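PDB 2D0W: cytochrome cL from Hyphomicrobium denitrificans, which probably accepts electrons from methanol dehydrogenase through its covalently bound haem during methanol oxidation in the periplasm. Local coordinates for residues R6-G11 with W80-N85; V4-N7 with E12-D15; E93-G98 with D113-L118; G61-I66 with V71-N76. All coordinates share one frame; numbering follows the deposited sequence.

Interaction 1: R6-G11 with W80-N85; sequences RNTVTG and WTYPKN. With HEM (protoporphyrin IX containing Fe), chain H.
The propionate end of the haem pocket is the setting in which Thr8 and Val9, in the N-terminal loop, lie against the ring of Tyr82. The methyl CG2 of Thr8 sits over one face of that ring, 3.9 Å from its centroid and 28° off the ring normal, a CH-pi contact displaced toward CG and CD1. Thr8 can offer its methyl because CG2 stands anti to the backbone N while OG1 (chi1 -69°) lies beside it, and OG1 is hydrogen-bonded to Thr94 OG1. Thr81 CG2 lies over the opposite face of Tyr82, near its rim, which leaves the phenol held between two threonine methyls. Farther along the ring Val9 CG2 approaches obliquely, 3.6 Å from Tyr82 CE1 and close to the hydroxyl.

Fixed in this way, the ring presents its OH to one propionate: Tyr82 OH donates a very short hydrogen bond of 2.5 Å to HEM O1D, which lies at the ring edge. The other propionate is gripped mainly by backbone. Thr81 N donates to HEM O2A at 2.7 Å, Tyr82 N donates to HEM O1A at 3.1 Å, and Asn85 ND2 reaches the same HEM O1A at 2.7 Å. Asn85 OD1 in turn is hydrogen-bonded to Thr94 OG1, which makes that threonine a second-shell link between the N-terminal loop and the propionate site. So many donors probably offset the negative charge of the two carboxylates. Together with Asn100 N, these tyrosine, asparagine and backbone donors form a propionate site of the kind found in c-type cytochromes.

Interaction 2: V4-N7 with E12-D15; sequences VFRN and EALD
With CG beside its own backbone N (chi1 -62°) and the chain extended from CG to NE, Arg6 brings its guanidinium beside the Ala13 backbone, NH1 leading. Arg6 NH1 and Ala13 N come within 3.0 Å, but both are donors. A water settles the conflict by accepting from Arg6 NH1 at 2.9 Å, near the guanidinium plane, and from Ala13 N at 2.6 Å. NH1 also donates to Gly11 O.

Two backbone bonds join the segments: Asn7 N to Glu12 O at 2.7 Å and nearly straight (172°), and Leu14 N to Phe5 O at 2.8 Å, with the donor above the carbonyl plane. On the inner side Leu14 spreads its branches along the other backbone, CD1 lying 3.6 Å from Asn7 N and CD2 3.8 Å from Arg6 O, while its side chain also touches Phe96 of helix 88-97. An alanine in place of Leu14 lacks both branches, and a gap would probably open between the Arg6-Asn7 backbone and Phe96. Phe5 CB meets Leu14 CB at 4.0 Å, and the Phe5 ring goes on to Phe92. The pattern is that of a single antiparallel bridge, with Arg6 and Ala13 as its non-hydrogen-bonded pair, closing the neck of a short loop.

Interaction 3: E93-G98 with D113-L118; sequences ETIFGG and DNMLKL. With HEM (protoporphyrin IX containing Fe), chain H.
Ile95 and Met115 run past each other in opposite directions where helix 88-97 faces helix 112-124. The axes of the segments 93-97 and 113-118 approach to 11.3 Å, their directions 131° from each other, and the side chains, Met115 above all, span the distance. Met115 leaves its helix with CG anti to the backbone N (chi1 169°) and then bends at both following torsions, which lays SD alongside Ile95 and turns the terminal methyl toward Phe96. SD lies 3.8 Å from Ile95 CG2. Met115 CE comes 4.1 Å from Phe96 CD2, the two side chains crossing at about a right angle, with the methyl oblique to the ring.

Ile95 CG2 is the meeting point. Besides the sulfur it touches Leu118 CD2 at 4.1 Å and, at 3.8 Å, HEM CBB, a carbon of the former vinyl group that Leu118 CD2 also reaches at 3.9 Å. One residue back along the helix, Thr94 turns its methyl CG2 to HEM C2A at 3.6 Å. The interface is thus made of buried aliphatic side chains, the Phe96 ring and a thioether, and it lines part of the haem periphery with a low-polarity wall that would probably disfavour the extra positive charge of the oxidised haem.

Interaction 4: G61-I66 with V71-N76; sequences GCHGHI and VGPGLN. With ZN (zinc ion), chain C; ZN (zinc ion), chain E; HEM (protoporphyrin IX containing Fe), chain H.
Cys62 and His63, which meet the 71-76 loop, are fixed to the haem by covalent and metal bonds. They close the CXXCH haem-binding motif: Cys62 SG is bonded to HEM CAC. His63 NE2 binds HEM FE at 1.9 Å, with Met103 as the other axial ligand. Two zinc ions lie farther out, one on His65 ND1 and Glu68, the other on Gly74 O, Asp77, Tyr79 O and two waters.

Of the hydrogen bonds, His63 ND1 donates to Pro73 O at 2.9 Å, almost perfectly straight (178°), in the imidazole plane and on a carbonyl lone pair. Gly72 N donates to Cys62 O at 2.8 Å, and a water links Ile66 O with Asn76 ND2.

Apolar contacts complete the seat. Leu75 CD1 sits over one face of the His63 ring, 3.9 Å from its centroid, and Leu75 CD2 lies 3.8 Å from HEM C3A. A serine in place of Leu75 lacks both methyls and would probably leave that imidazole face and the nearby haem carbon without their apolar cover. Val71 CG2 packs on Cys62 SG at 3.6 Å. Held by iron at one nitrogen and a carbonyl at the other, the ring is probably fixed in its rotation, and the ND1 bond probably strengthens its electron donation to iron.

Interactions 1, 3 and 4 surround one haem: interaction 4 supplies the histidine side, interaction 1 the propionate end, and interaction 3 the buried edge between helices 88-97 and 112-124. Interaction 2 starts from the same N-terminal stretch as interaction 1, sharing Arg6 and Asn7, and closes first; interaction 4 is nested in the long loop that interaction 1 closes, and interaction 3 follows. Interaction 2 lies at the surface, 11 Å from interaction 1 and 25 Å from interaction 4 between centres. Helix 88-97 links interactions 1, 2 and 3: Thr94 reaches interaction 1, and Glu93 OE2 probably accepts from Arg6 N. The N-terminal loop is thereby fastened beside the haem.

Interaction 1: R6-G11 with W80-N85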
# COMPACT_ATOMS: atom_id res chain seq x y z
N ARG A 6 7.62 12.81 5.08
CA ARG A 6 7.16 14.17 4.75
C ARG A 6 5.86 14.17 3.97
O ARG A 6 5.60 13.29 3.13
CB ARG A 6 8.25 14.97 3.98
CG ARG A 6 9.56 15.18 4.76
CD ARG A 6 10.31 16.45 4.35
NE ARG A 6 11.30 16.85 5.36
CZ ARG A 6 11.06 17.68 6.38
NH1 ARG A 6 9.85 18.21 6.54
NH2 ARG A 6 12.02 17.97 7.25
N ASN A 7 5.08 15.20 4.19
CA ASN A 7 3.87 15.37 3.42
C ASN A 7 4.14 15.44 1.89
O ASN A 7 4.92 16.27 1.42
CB ASN A 7 3.12 16.60 3.94
CG ASN A 7 1.74 16.74 3.34
OD1 ASN A 7 0.77 16.50 4.03
ND2 ASN A 7 1.65 17.10 2.07
N THR A 8 3.48 14.55 1.15
CA THR A 8 3.52 14.49 -0.33
C THR A 8 3.41 15.86 -1.03
O THR A 8 4.23 16.19 -1.93
CB THR A 8 2.49 13.48 -0.83
OG1 THR A 8 2.93 12.18 -0.45
CG2 THR A 8 2.39 13.45 -2.32
N VAL A 9 2.42 16.65 -0.63
CA VAL A 9 2.18 17.95 -1.29
C VAL A 9 2.93 19.14 -0.63
O VAL A 9 3.38 20.07 -1.32
CB VAL A 9 0.66 18.27 -1.53
CG1 VAL A 9 0.48 19.42 -2.62
CG2 VAL A 9 -0.05 17.09 -2.03
N THR A 10 3.11 19.12 0.68
CA THR A 10 3.83 20.26 1.29
C THR A 10 5.32 20.10 1.64
O THR A 10 6.05 21.10 1.67
CB THR A 10 3.10 20.84 2.52
OG1 THR A 10 3.76 22.08 2.89
CG2 THR A 10 3.18 19.92 3.66
N GLY A 11 5.76 18.87 1.92
CA GLY A 11 7.11 18.65 2.43
C GLY A 11 7.22 18.82 3.94
O GLY A 11 8.32 18.73 4.49
N TRP A 80 1.01 8.22 -12.08
CA TRP A 80 0.85 8.80 -10.73
C TRP A 80 0.91 10.32 -10.75
O TRP A 80 1.84 10.91 -11.32
CB TRP A 80 1.92 8.27 -9.76
CG TRP A 80 1.86 6.81 -9.61
CD1 TRP A 80 2.51 5.87 -10.36
CD2 TRP A 80 1.08 6.08 -8.67
NE1 TRP A 80 2.19 4.61 -9.93
CE2 TRP A 80 1.31 4.71 -8.89
CE3 TRP A 80 0.18 6.46 -7.66
CZ2 TRP A 80 0.69 3.71 -8.14
CZ3 TRP A 80 -0.43 5.47 -6.92
CH2 TRP A 80 -0.17 4.11 -7.16
N THR A 81 -0.08 10.95 -10.13
CA THR A 81 -0.05 12.39 -9.91
C THR A 81 1.21 12.83 -9.19
O THR A 81 1.79 13.86 -9.53
CB THR A 81 -1.28 12.87 -9.07
OG1 THR A 81 -2.45 12.56 -9.80
CG2 THR A 81 -1.27 14.40 -8.83
N TYR A 82 1.59 12.08 -8.15
CA TYR A 82 2.79 12.34 -7.37
C TYR A 82 3.67 11.13 -7.64
O TYR A 82 3.40 10.02 -7.14
CB TYR A 82 2.39 12.42 -5.88
CG TYR A 82 1.37 13.50 -5.64
CD1 TYR A 82 1.76 14.85 -5.54
CD2 TYR A 82 0.02 13.17 -5.54
CE1 TYR A 82 0.82 15.85 -5.33
CE2 TYR A 82 -0.94 14.17 -5.36
CZ TYR A 82 -0.54 15.50 -5.26
OH TYR A 82 -1.52 16.46 -5.10
N PRO A 83 4.69 11.30 -8.48
CA PRO A 83 5.46 10.10 -8.90
C PRO A 83 6.31 9.34 -7.83
O PRO A 83 6.63 8.19 -8.05
CB PRO A 83 6.30 10.59 -10.11
CG PRO A 83 6.36 12.12 -9.97
CD PRO A 83 5.14 12.55 -9.14
N LYS A 84 6.64 9.96 -6.71
CA LYS A 84 7.23 9.22 -5.58
C LYS A 84 6.28 8.14 -5.00
O LYS A 84 6.67 7.37 -4.12
CB LYS A 84 7.67 10.16 -4.45
CG LYS A 84 9.01 10.86 -4.71
CD LYS A 84 9.55 11.61 -3.47
CE LYS A 84 10.48 12.76 -3.88
NZ LYS A 84 10.64 13.85 -2.83
N ASN A 85 5.06 8.09 -5.51
CA ASN A 85 4.11 7.02 -5.15
C ASN A 85 4.44 5.67 -5.83
O ASN A 85 3.83 4.67 -5.53
CB ASN A 85 2.66 7.46 -5.37
CG ASN A 85 2.16 8.46 -4.30
OD1 ASN A 85 2.64 8.49 -3.15
ND2 ASN A 85 1.14 9.27 -4.68
CHA HEM H . -5.21 10.82 -4.10
CHB HEM H . -4.78 6.59 -1.72
CHC HEM H . -8.97 7.30 0.68
CHD HEM H . -9.89 10.80 -2.56
C1A HEM H . -4.65 9.64 -3.62
C2A HEM H . -3.32 9.10 -3.87
C3A HEM H . -3.23 7.93 -3.24
C4A HEM H . -4.47 7.67 -2.52
CMA HEM H . -2.01 6.95 -3.22
CAA HEM H . -2.24 9.74 -4.78
CBA HEM H . -2.53 9.23 -6.20
CGA HEM H . -1.45 9.64 -7.20
O1A HEM H . -0.34 10.05 -6.77
O2A HEM H . -1.73 9.57 -8.42
C1B HEM H . -5.85 6.43 -0.82
C2B HEM H . -6.12 5.36 0.14
C3B HEM H . -7.14 5.60 0.80
C4B HEM H . -7.76 6.79 0.32
CMB HEM H . -5.22 4.12 0.21
CAB HEM H . -7.55 4.91 2.12
CBB HEM H . -6.72 4.82 3.11
C1C HEM H . -9.61 8.31 -0.01
C2C HEM H . -10.88 8.96 0.36
C3C HEM H . -11.15 9.87 -0.56
C4C HEM H . -10.00 9.94 -1.48
CMC HEM H . -11.87 8.26 1.27
CAC HEM H . -12.48 10.62 -0.89
CBC HEM H . -13.12 11.13 0.13
C1D HEM H . -8.74 11.21 -3.21
C2D HEM H . -8.62 12.38 -4.06
C3D HEM H . -7.16 12.40 -4.53
C4D HEM H . -6.54 11.23 -3.95
CMD HEM H . -9.74 13.40 -4.41
CAD HEM H . -6.44 13.44 -5.45
CBD HEM H . -5.64 14.27 -4.45
CGD HEM H . -4.54 15.10 -5.07
O1D HEM H . -3.77 15.75 -4.34
O2D HEM H . -4.43 15.08 -6.31
NA HEM H . -5.31 8.72 -2.82
NB HEM H . -6.96 7.23 -0.69
NC HEM H . -9.08 8.97 -1.10
ND HEM H . -7.51 10.57 -3.19
FE HEM H . -7.17 8.90 -1.87

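Interaction 2: V4-N7 with E12-D15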
# COMPACT_ATOMS: atom_id res chain seq x y z
N VAL A 4 12.86 9.62 7.28
CA VAL A 4 12.14 10.81 7.68
C VAL A 4 10.93 10.93 6.74
O VAL A 4 11.09 10.93 5.53
CB VAL A 4 13.03 12.05 7.59
CG1 VAL A 4 12.22 13.30 7.87
CG2 VAL A 4 14.26 11.91 8.55
N PHE A 5 9.72 10.99 7.29
CA PHE A 5 8.52 11.03 6.44
C PHE A 5 7.99 12.44 6.30
O PHE A 5 7.97 13.18 7.29
CB PHE A 5 7.45 10.10 6.96
CG PHE A 5 7.90 8.67 7.06
CD1 PHE A 5 7.99 7.90 5.92
CD2 PHE A 5 8.30 8.11 8.29
CE1 PHE A 5 8.43 6.56 5.99
CE2 PHE A 5 8.72 6.80 8.38
CZ PHE A 5 8.81 6.02 7.23
N ARG A 6 7.62 12.81 5.08
CA ARG A 6 7.16 14.17 4.75
C ARG A 6 5.86 14.17 3.97
O ARG A 6 5.60 13.29 3.13
CB ARG A 6 8.25 14.97 3.98
CG ARG A 6 9.56 15.18 4.76
CD ARG A 6 10.31 16.45 4.35
NE ARG A 6 11.30 16.85 5.36
CZ ARG A 6 11.06 17.68 6.38
NH1 ARG A 6 9.85 18.21 6.54
NH2 ARG A 6 12.02 17.97 7.25
N ASN A 7 5.08 15.20 4.19
CA ASN A 7 3.87 15.37 3.42
C ASN A 7 4.14 15.44 1.89
O ASN A 7 4.92 16.27 1.42
CB ASN A 7 3.12 16.60 3.94
CG ASN A 7 1.74 16.74 3.34
OD1 ASN A 7 0.77 16.50 4.03
ND2 ASN A 7 1.65 17.10 2.07
N GLU A 12 6.11 19.08 4.62
CA GLU A 12 6.11 19.22 6.07
C GLU A 12 6.33 17.85 6.71
O GLU A 12 5.80 16.85 6.24
CB GLU A 12 4.81 19.83 6.59
CG GLU A 12 4.78 19.98 8.10
CD GLU A 12 3.59 20.75 8.63
OE1 GLU A 12 3.75 21.36 9.70
OE2 GLU A 12 2.49 20.74 8.01
N ALA A 13 7.15 17.83 7.75
CA ALA A 13 7.43 16.61 8.48
C ALA A 13 6.12 15.95 8.94
O ALA A 13 5.24 16.61 9.52
CB ALA A 13 8.33 16.91 9.69
N LEU A 14 5.99 14.66 8.63
CA LEU A 14 4.92 13.88 9.17
C LEU A 14 5.29 13.42 10.58
O LEU A 14 6.35 12.87 10.76
CB LEU A 14 4.69 12.68 8.26
CG LEU A 14 3.49 12.71 7.31
CD1 LEU A 14 3.04 14.12 6.93
CD2 LEU A 14 3.70 11.80 6.10
N ASP A 15 4.42 13.60 11.58
CA ASP A 15 4.77 13.09 12.92
C ASP A 15 4.23 11.69 13.11
O ASP A 15 3.22 11.47 13.78
CB ASP A 15 4.37 14.07 14.04
CG ASP A 15 4.67 13.53 15.45
OD1 ASP A 15 4.06 14.06 16.37
OD2 ASP A 15 5.50 12.61 15.64
O HOH W 1 8.56 19.87 8.57

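Interaction 3: E93-G98 with D113-L118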
# COMPACT_ATOMS: atom_id res chain seq x y z
N GLU A 93 3.62 7.90 2.62
CA GLU A 93 3.57 9.31 3.02
C GLU A 93 2.23 9.90 2.50
O GLU A 93 1.54 10.62 3.23
CB GLU A 93 4.79 10.08 2.45
CG GLU A 93 6.14 9.74 3.02
CD GLU A 93 7.32 10.46 2.30
OE1 GLU A 93 7.30 10.52 1.04
OE2 GLU A 93 8.27 10.96 2.99
N THR A 94 1.83 9.56 1.27
CA THR A 94 0.56 10.07 0.71
C THR A 94 -0.62 9.59 1.55
O THR A 94 -1.47 10.39 1.96
CB THR A 94 0.43 9.67 -0.75
OG1 THR A 94 1.52 10.25 -1.45
CG2 THR A 94 -0.91 10.14 -1.36
N ILE A 95 -0.64 8.29 1.86
CA ILE A 95 -1.71 7.74 2.69
C ILE A 95 -1.66 8.31 4.09
O ILE A 95 -2.69 8.73 4.59
CB ILE A 95 -1.72 6.19 2.71
CG1 ILE A 95 -1.74 5.69 1.27
CG2 ILE A 95 -2.99 5.66 3.47
CD1 ILE A 95 -1.25 4.23 1.09
N PHE A 96 -0.46 8.36 4.70
CA PHE A 96 -0.33 8.77 6.09
C PHE A 96 -0.74 10.24 6.24
O PHE A 96 -1.55 10.56 7.10
CB PHE A 96 1.12 8.60 6.64
CG PHE A 96 1.19 8.63 8.13
CD1 PHE A 96 1.07 9.83 8.84
CD2 PHE A 96 1.38 7.46 8.85
CE1 PHE A 96 1.13 9.84 10.24
CE2 PHE A 96 1.42 7.46 10.23
CZ PHE A 96 1.29 8.64 10.93
N GLY A 97 -0.13 11.11 5.43
CA GLY A 97 -0.30 12.55 5.61
C GLY A 97 -1.34 13.15 4.71
O GLY A 97 -1.74 14.27 4.94
N GLY A 98 -1.81 12.41 3.70
CA GLY A 98 -2.83 12.89 2.76
C GLY A 98 -2.28 13.67 1.56
O GLY A 98 -1.06 13.76 1.39
N ASP A 113 1.24 -1.62 10.98
CA ASP A 113 1.35 -2.95 10.37
C ASP A 113 0.24 -3.12 9.33
O ASP A 113 0.47 -3.69 8.26
CB ASP A 113 1.27 -4.06 11.44
CG ASP A 113 1.68 -5.44 10.89
OD1 ASP A 113 2.79 -5.59 10.33
OD2 ASP A 113 0.85 -6.37 11.01
N ASN A 114 -0.94 -2.58 9.64
CA ASN A 114 -2.06 -2.61 8.72
C ASN A 114 -1.85 -1.69 7.54
O ASN A 114 -2.21 -2.03 6.43
CB ASN A 114 -3.39 -2.32 9.42
CG ASN A 114 -3.88 -3.52 10.28
OD1 ASN A 114 -3.60 -4.65 9.98
ND2 ASN A 114 -4.58 -3.25 11.34
N MET A 115 -1.25 -0.53 7.79
CA MET A 115 -0.87 0.36 6.69
C MET A 115 -0.05 -0.38 5.68
O MET A 115 -0.15 -0.16 4.45
CB MET A 115 -0.06 1.54 7.24
CG MET A 115 0.59 2.36 6.14
SD MET A 115 -0.63 3.41 5.33
CE MET A 115 -0.59 4.79 6.46
N LEU A 116 0.84 -1.24 6.16
CA LEU A 116 1.76 -1.95 5.25
C LEU A 116 1.08 -3.01 4.40
O LEU A 116 1.55 -3.36 3.32
CB LEU A 116 2.95 -2.52 6.03
CG LEU A 116 3.89 -1.49 6.60
CD1 LEU A 116 4.98 -2.20 7.35
CD2 LEU A 116 4.46 -0.56 5.49
N LYS A 117 0.00 -3.59 4.94
CA LYS A 117 -0.79 -4.59 4.23
C LYS A 117 -1.70 -3.90 3.22
O LYS A 117 -1.98 -4.37 2.13
CB LYS A 117 -1.66 -5.37 5.23
CG LYS A 117 -0.89 -6.32 6.17
CD LYS A 117 -1.88 -6.90 7.20
CE LYS A 117 -1.31 -8.02 8.00
NZ LYS A 117 -0.14 -7.50 8.70
N LEU A 118 -2.19 -2.75 3.61
CA LEU A 118 -2.95 -1.90 2.66
C LEU A 118 -2.09 -1.59 1.43
O LEU A 118 -2.55 -1.69 0.29
CB LEU A 118 -3.34 -0.59 3.35
CG LEU A 118 -3.95 0.51 2.46
CD1 LEU A 118 -5.14 0.00 1.64
CD2 LEU A 118 -4.29 1.75 3.35
CHA HEM H . -5.21 10.82 -4.10
CHB HEM H . -4.78 6.59 -1.72
CHC HEM H . -8.97 7.30 0.68
CHD HEM H . -9.89 10.80 -2.56
C1A HEM H . -4.65 9.64 -3.62
C2A HEM H . -3.32 9.10 -3.87
C3A HEM H . -3.23 7.93 -3.24
C4A HEM H . -4.47 7.67 -2.52
CMA HEM H . -2.01 6.95 -3.22
CAA HEM H . -2.24 9.74 -4.78
CBA HEM H . -2.53 9.23 -6.20
CGA HEM H . -1.45 9.64 -7.20
O1A HEM H . -0.34 10.05 -6.77
O2A HEM H . -1.73 9.57 -8.42
C1B HEM H . -5.85 6.43 -0.82
C2B HEM H . -6.12 5.36 0.14
C3B HEM H . -7.14 5.60 0.80
C4B HEM H . -7.76 6.79 0.32
CMB HEM H . -5.22 4.12 0.21
CAB HEM H . -7.55 4.91 2.12
CBB HEM H . -6.72 4.82 3.11
C1C HEM H . -9.61 8.31 -0.01
C2C HEM H . -10.88 8.96 0.36
C3C HEM H . -11.15 9.87 -0.56
C4C HEM H . -10.00 9.94 -1.48
CMC HEM H . -11.87 8.26 1.27
CAC HEM H . -12.48 10.62 -0.89
CBC HEM H . -13.12 11.13 0.13
C1D HEM H . -8.74 11.21 -3.21
C2D HEM H . -8.62 12.38 -4.06
C3D HEM H . -7.16 12.40 -4.53
C4D HEM H . -6.54 11.23 -3.95
CMD HEM H . -9.74 13.40 -4.41
CAD HEM H . -6.44 13.44 -5.45
CBD HEM H . -5.64 14.27 -4.45
CGD HEM H . -4.54 15.10 -5.07
O1D HEM H . -3.77 15.75 -4.34
O2D HEM H . -4.43 15.08 -6.31
NA HEM H . -5.31 8.72 -2.82
NB HEM H . -6.96 7.23 -0.69
NC HEM H . -9.08 8.97 -1.10
ND HEM H . -7.51 10.57 -3.19
FE HEM H . -7.17 8.90 -1.87

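Interaction 4: G61-I66 with V71-N76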
# COMPACT_ATOMS: atom_id res chain seq x y z
N GLY A 61 -14.63 3.66 -1.79
CA GLY A 61 -15.73 4.59 -2.09
C GLY A 61 -15.24 5.70 -2.99
O GLY A 61 -15.96 6.19 -3.84
N CYS A 62 -13.98 6.09 -2.84
CA CYS A 62 -13.42 7.10 -3.71
C CYS A 62 -12.53 6.57 -4.85
O CYS A 62 -12.47 7.16 -5.93
CB CYS A 62 -12.62 8.07 -2.87
SG CYS A 62 -13.70 9.01 -1.72
N HIS A 63 -11.76 5.50 -4.58
CA HIS A 63 -10.72 5.06 -5.52
C HIS A 63 -11.18 3.81 -6.31
O HIS A 63 -10.53 3.39 -7.30
CB HIS A 63 -9.39 4.84 -4.76
CG HIS A 63 -8.70 6.11 -4.31
ND1 HIS A 63 -8.08 6.97 -5.18
CD2 HIS A 63 -8.51 6.64 -3.08
CE1 HIS A 63 -7.53 7.97 -4.53
NE2 HIS A 63 -7.78 7.80 -3.24
N GLY A 64 -12.31 3.23 -5.90
CA GLY A 64 -12.90 2.11 -6.62
C GLY A 64 -12.51 0.78 -5.98
O GLY A 64 -11.46 0.70 -5.30
N HIS A 65 -13.34 -0.24 -6.18
CA HIS A 65 -13.21 -1.48 -5.45
C HIS A 65 -11.98 -2.22 -5.92
O HIS A 65 -11.40 -2.97 -5.15
CB HIS A 65 -14.47 -2.40 -5.54
CG HIS A 65 -14.70 -2.98 -6.91
ND1 HIS A 65 -14.80 -2.20 -8.03
CD2 HIS A 65 -14.82 -4.27 -7.33
CE1 HIS A 65 -14.99 -2.97 -9.09
NE2 HIS A 65 -14.99 -4.23 -8.69
N ILE A 66 -11.57 -2.00 -7.16
CA ILE A 66 -10.28 -2.54 -7.65
C ILE A 66 -9.19 -1.48 -7.94
O ILE A 66 -8.19 -1.78 -8.58
CB ILE A 66 -10.45 -3.64 -8.76
CG1 ILE A 66 -11.06 -3.08 -10.08
CG2 ILE A 66 -11.31 -4.73 -8.20
CD1 ILE A 66 -10.82 -4.00 -11.31
N VAL A 71 -14.56 8.95 -7.50
CA VAL A 71 -14.36 10.38 -7.23
C VAL A 71 -12.86 10.72 -7.31
O VAL A 71 -12.46 11.77 -7.83
CB VAL A 71 -14.98 10.86 -5.86
CG1 VAL A 71 -16.11 9.94 -5.46
CG2 VAL A 71 -13.94 10.86 -4.77
N GLY A 72 -12.04 9.79 -6.81
CA GLY A 72 -10.59 9.95 -6.75
C GLY A 72 -9.96 9.11 -7.84
O GLY A 72 -10.60 8.20 -8.38
N PRO A 73 -8.68 9.38 -8.13
CA PRO A 73 -7.97 8.74 -9.22
C PRO A 73 -7.86 7.20 -9.14
O PRO A 73 -8.05 6.59 -8.06
CB PRO A 73 -6.58 9.41 -9.17
CG PRO A 73 -6.43 9.87 -7.76
CD PRO A 73 -7.82 10.34 -7.41
N GLY A 74 -7.58 6.59 -10.29
CA GLY A 74 -7.21 5.16 -10.37
C GLY A 74 -5.87 4.91 -9.68
O GLY A 74 -4.95 5.74 -9.79
N LEU A 75 -5.74 3.80 -8.95
CA LEU A 75 -4.52 3.54 -8.24
C LEU A 75 -3.91 2.30 -8.85
O LEU A 75 -2.86 1.82 -8.39
CB LEU A 75 -4.81 3.32 -6.75
CG LEU A 75 -5.49 4.43 -5.95
CD1 LEU A 75 -5.81 4.02 -4.46
CD2 LEU A 75 -4.57 5.68 -5.99
N ASN A 76 -4.53 1.80 -9.91
CA ASN A 76 -4.19 0.49 -10.43
C ASN A 76 -3.45 0.62 -11.78
O ASN A 76 -3.26 -0.35 -12.50
CB ASN A 76 -5.46 -0.35 -10.58
CG ASN A 76 -6.37 0.18 -11.66
OD1 ASN A 76 -6.18 1.32 -12.14
ND2 ASN A 76 -7.35 -0.61 -12.05
ZN ZN C . -14.74 -0.28 -7.90
ZN ZN E . -2.95 6.30 -11.26
CHA HEM H . -5.21 10.82 -4.10
CHB HEM H . -4.78 6.59 -1.72
CHC HEM H . -8.97 7.30 0.68
CHD HEM H . -9.89 10.80 -2.56
C1A HEM H . -4.65 9.64 -3.62
C2A HEM H . -3.32 9.10 -3.87
C3A HEM H . -3.23 7.93 -3.24
C4A HEM H . -4.47 7.67 -2.52
CMA HEM H . -2.01 6.95 -3.22
CAA HEM H . -2.24 9.74 -4.78
CBA HEM H . -2.53 9.23 -6.20
CGA HEM H . -1.45 9.64 -7.20
O1A HEM H . -0.34 10.05 -6.77
O2A HEM H . -1.73 9.57 -8.42
C1B HEM H . -5.85 6.43 -0.82
C2B HEM H . -6.12 5.36 0.14
C3B HEM H . -7.14 5.60 0.80
C4B HEM H . -7.76 6.79 0.32
CMB HEM H . -5.22 4.12 0.21
CAB HEM H . -7.55 4.91 2.12
CBB HEM H . -6.72 4.82 3.11
C1C HEM H . -9.61 8.31 -0.01
C2C HEM H . -10.88 8.96 0.36
C3C HEM H . -11.15 9.87 -0.56
C4C HEM H . -10.00 9.94 -1.48
CMC HEM H . -11.87 8.26 1.27
CAC HEM H . -12.48 10.62 -0.89
CBC HEM H . -13.12 11.13 0.13
C1D HEM H . -8.74 11.21 -3.21
C2D HEM H . -8.62 12.38 -4.06
C3D HEM H . -7.16 12.40 -4.53
C4D HEM H . -6.54 11.23 -3.95
CMD HEM H . -9.74 13.40 -4.41
CAD HEM H . -6.44 13.44 -5.45
CBD HEM H . -5.64 14.27 -4.45
CGD HEM H . -4.54 15.10 -5.07
O1D HEM H . -3.77 15.75 -4.34
O2D HEM H . -4.43 15.08 -6.31
NA HEM H . -5.31 8.72 -2.82
NB HEM H . -6.96 7.23 -0.69
NC HEM H . -9.08 8.97 -1.10
ND HEM H . -7.51 10.57 -3.19
FE HEM H . -7.17 8.90 -1.87
O HOH W 2 -7.18 -3.53 -10.64
O HOH W 3 -1.80 4.42 -10.20
O HOH W 4 -3.33 8.70 -10.45